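Local coordinates for protein endo-beta-1,2-glucanase (Talaromyces funiculosus, PDB 6IMV) that hydrolyses beta-1,2-glucans from within the chain as an endo-acting glycoside hydrolase and binds the disaccharide sophorose, at residues W300-E305 and M343-N348. Sequence-based numbering, arbitrary orientation.
Sequences WFSSHE and MFASIN. With GLC (alpha-D-glucopyranose), chain D; BGC (beta-D-glucopyranose), chain I.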
loop_
_atom_site.group_PDB
_atom_site.type_symbol
_atom_site.label_atom_id
_atom_site.label_comp_id
_atom_site.label_asym_id
_atom_site.label_seq_id
_atom_site.Cartn_x
_atom_site.Cartn_y
_atom_site.Cartn_z
ATOM N N TRP A 300 -11.951 5.688 -7.689
ATOM C CA TRP A 300 -11.399 6.267 -8.927
ATOM C C TRP A 300 -10.955 5.166 -9.895
ATOM O O TRP A 300 -10.695 5.458 -11.051
ATOM C CB TRP A 300 -10.211 7.185 -8.625
ATOM C CG TRP A 300 -10.548 8.316 -7.711
ATOM C CD1 TRP A 300 -11.298 9.412 -8.006
ATOM C CD2 TRP A 300 -10.131 8.461 -6.342
ATOM N NE1 TRP A 300 -11.405 10.213 -6.902
ATOM C CE2 TRP A 300 -10.678 9.673 -5.875
ATOM C CE3 TRP A 300 -9.354 7.687 -5.468
ATOM C CZ2 TRP A 300 -10.470 10.134 -4.580
ATOM C CZ3 TRP A 300 -9.150 8.139 -4.185
ATOM C CH2 TRP A 300 -9.710 9.340 -3.747
ATOM N N PHE A 301 -10.842 3.932 -9.396
ATOM C CA PHE A 301 -10.097 2.823 -10.028
ATOM C C PHE A 301 -8.600 3.167 -10.090
ATOM O O PHE A 301 -7.894 2.749 -11.010
ATOM C CB PHE A 301 -10.663 2.460 -11.406
ATOM C CG PHE A 301 -10.614 0.983 -11.711
ATOM C CD1 PHE A 301 -11.645 0.147 -11.304
ATOM C CD2 PHE A 301 -9.522 0.421 -12.364
ATOM C CE1 PHE A 301 -11.599 -1.216 -11.560
ATOM C CE2 PHE A 301 -9.482 -0.941 -12.625
ATOM C CZ PHE A 301 -10.520 -1.756 -12.221
ATOM N N SER A 302 -8.133 3.938 -9.097
ATOM C CA SER A 302 -6.732 4.028 -8.745
ATOM C C SER A 302 -6.254 2.649 -8.277
ATOM O O SER A 302 -6.984 1.968 -7.527
ATOM C CB SER A 302 -6.517 5.059 -7.665
ATOM O OG SER A 302 -5.230 4.927 -7.076
ATOM N N SER A 303 -5.033 2.272 -8.681
ATOM C CA SER A 303 -4.445 0.989 -8.310
ATOM C C SER A 303 -4.440 0.805 -6.785
ATOM O O SER A 303 -4.602 -0.314 -6.302
ATOM C CB SER A 303 -3.052 0.837 -8.882
ATOM O OG SER A 303 -3.084 0.864 -10.297
ATOM N N HIS A 304 -4.248 1.896 -6.029
ATOM C CA HIS A 304 -4.080 1.811 -4.564
ATOM C C HIS A 304 -5.313 1.181 -3.907
ATOM O O HIS A 304 -5.187 0.585 -2.845
ATOM C CB HIS A 304 -3.744 3.178 -3.940
ATOM C CG HIS A 304 -4.940 4.007 -3.619
ATOM N ND1 HIS A 304 -5.618 4.737 -4.580
ATOM C CD2 HIS A 304 -5.593 4.221 -2.459
ATOM C CE1 HIS A 304 -6.642 5.357 -4.024
ATOM N NE2 HIS A 304 -6.645 5.060 -2.728
ATOM N N GLU A 305 -6.485 1.301 -4.551
ATOM C CA GLU A 305 -7.760 0.808 -4.000
ATOM C C GLU A 305 -7.753 -0.721 -3.817
ATOM O O GLU A 305 -8.603 -1.248 -3.104
ATOM C CB GLU A 305 -8.931 1.231 -4.896
ATOM C CG GLU A 305 -9.125 2.731 -4.968
ATOM C CD GLU A 305 -9.959 3.218 -6.150
ATOM O OE1 GLU A 305 -10.715 2.412 -6.726
ATOM O OE2 GLU A 305 -9.824 4.404 -6.512
ATOM N N MET A 343 0.218 3.753 -16.219
ATOM C CA MET A 343 -1.091 3.584 -15.630
ATOM C C MET A 343 -1.227 4.525 -14.418
ATOM O O MET A 343 -0.258 5.166 -14.013
ATOM C CB MET A 343 -1.318 2.116 -15.255
ATOM C CG MET A 343 -1.271 1.195 -16.444
ATOM S SD MET A 343 -1.682 -0.533 -16.068
ATOM C CE MET A 343 -0.209 -1.063 -15.191
ATOM N N PHE A 344 -2.444 4.601 -13.866
ATOM C CA PHE A 344 -2.868 5.671 -12.969
ATOM C C PHE A 344 -3.138 5.167 -11.541
ATOM O O PHE A 344 -3.745 4.113 -11.328
ATOM C CB PHE A 344 -4.145 6.315 -13.515
ATOM C CG PHE A 344 -3.950 7.084 -14.796
ATOM C CD1 PHE A 344 -3.244 8.274 -14.797
ATOM C CD2 PHE A 344 -4.479 6.620 -15.992
ATOM C CE1 PHE A 344 -3.071 8.989 -15.975
ATOM C CE2 PHE A 344 -4.308 7.334 -17.166
ATOM C CZ PHE A 344 -3.604 8.520 -17.153
ATOM N N ALA A 345 -2.706 5.980 -10.570
ATOM C CA ALA A 345 -3.008 5.795 -9.163
ATOM C C ALA A 345 -2.834 7.132 -8.430
ATOM O O ALA A 345 -2.097 8.012 -8.894
ATOM C CB ALA A 345 -2.114 4.722 -8.580
ATOM N N SER A 346 -3.531 7.286 -7.304
ATOM C CA SER A 346 -3.359 8.435 -6.434
ATOM C C SER A 346 -1.858 8.647 -6.183
ATOM O O SER A 346 -1.126 7.695 -5.852
ATOM C CB SER A 346 -4.111 8.260 -5.132
ATOM O OG SER A 346 -5.473 7.924 -5.357
ATOM N N ILE A 347 -1.397 9.890 -6.344
ATOM C CA ILE A 347 0.041 10.169 -6.433
ATOM C C ILE A 347 0.300 11.668 -6.225
ATOM O O ILE A 347 -0.566 12.514 -6.500
ATOM C CB ILE A 347 0.578 9.687 -7.801
ATOM C CG1 ILE A 347 2.100 9.590 -7.827
ATOM C CG2 ILE A 347 0.067 10.558 -8.950
ATOM C CD1 ILE A 347 2.653 8.484 -6.969
ATOM N N ASN A 348 1.513 11.983 -5.754
ATOM C CA ASN A 348 2.013 13.348 -5.713
ATOM C C ASN A 348 2.194 13.864 -7.142
ATOM O O ASN A 348 2.600 13.128 -8.050
ATOM C CB ASN A 348 3.315 13.471 -4.919
ATOM C CG ASN A 348 3.063 13.438 -3.429
ATOM O OD1 ASN A 348 2.640 14.439 -2.849
ATOM N ND2 ASN A 348 3.265 12.286 -2.815
HETATM C C1 GLC D . -10.581 7.844 0.907
HETATM C C2 GLC D . -9.320 7.096 1.277
HETATM C C3 GLC D . -8.792 6.307 0.092
HETATM C C4 GLC D . -9.857 5.334 -0.381
HETATM C C5 GLC D . -11.125 6.116 -0.728
HETATM C C6 GLC D . -12.280 5.179 -1.070
HETATM O O1 GLC D . -10.183 8.848 -0.050
HETATM O O2 GLC D . -8.334 8.067 1.660
HETATM O O3 GLC D . -7.613 5.579 0.430
HETATM O O4 GLC D . -9.361 4.575 -1.492
HETATM O O5 GLC D . -11.534 6.932 0.377
HETATM O O6 GLC D . -12.608 4.346 0.046
HETATM C C2 BGC I . -0.280 13.225 1.453
HETATM C C3 BGC I . 1.143 13.308 0.872
HETATM C C4 BGC I . 1.816 11.924 0.785
HETATM C C5 BGC I . 0.853 10.913 0.143
HETATM C C6 BGC I . 1.419 9.492 0.085
HETATM C C1 BGC I . -1.086 12.145 0.744
HETATM O O1 BGC I . -2.410 11.988 1.260
HETATM O O2 BGC I . -0.931 14.466 1.245
HETATM O O3 BGC I . 1.954 14.189 1.651
HETATM O O4 BGC I . 3.053 11.982 0.046
HETATM O O5 BGC I . -0.391 10.903 0.854
HETATM O O6 BGC I . 1.588 9.005 1.414
HETATM O O HOH W 1 -5.568 2.487 -12.429
#
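Trp300 brings CZ3 of its indole to 3.9 Å from Ser346 OG, a hydroxyl whose hydrogen bond goes to the carbonyl of Ser363. Phe301 adds its carbonyl: one water donates to Phe301 O and to Phe344 O, joining two acceptors that could not bond each other. Ser302 carries the central bond of the contact. With OG anti to its backbone N (chi1 165°), Ser302 OG accepts from Ser346 N at 2.9 Å in a fairly straight bond (161°) and lies in the plane of the His304 imidazole, 2.5 Å from ND1, where either partner could donate. Ser303 sends its N-H weakly to Phe344 O and rests CB 4.0 Å from Ala345 CB. His304 then brings CE1 within 3.1 Å of Ser346 OG, CG of Glu305 packs over one ring face, offset toward the rim, and NE2 donates to O4 of the bound glucose at 3.0 Å. An alanine in place of His304 would probably leave O4 of that glucose without this donor and Ser302 OG without its ND1 partner, held by the Ser346 amide but freer to turn. The resulting chain of bonds, linking backbone amide, serine, imidazole and sugar, illustrates second-shell positioning: the Ser346 amide, through Ser302, probably helps hold the sugar-binding His304 in place, while Asn348 donates to a second glucose.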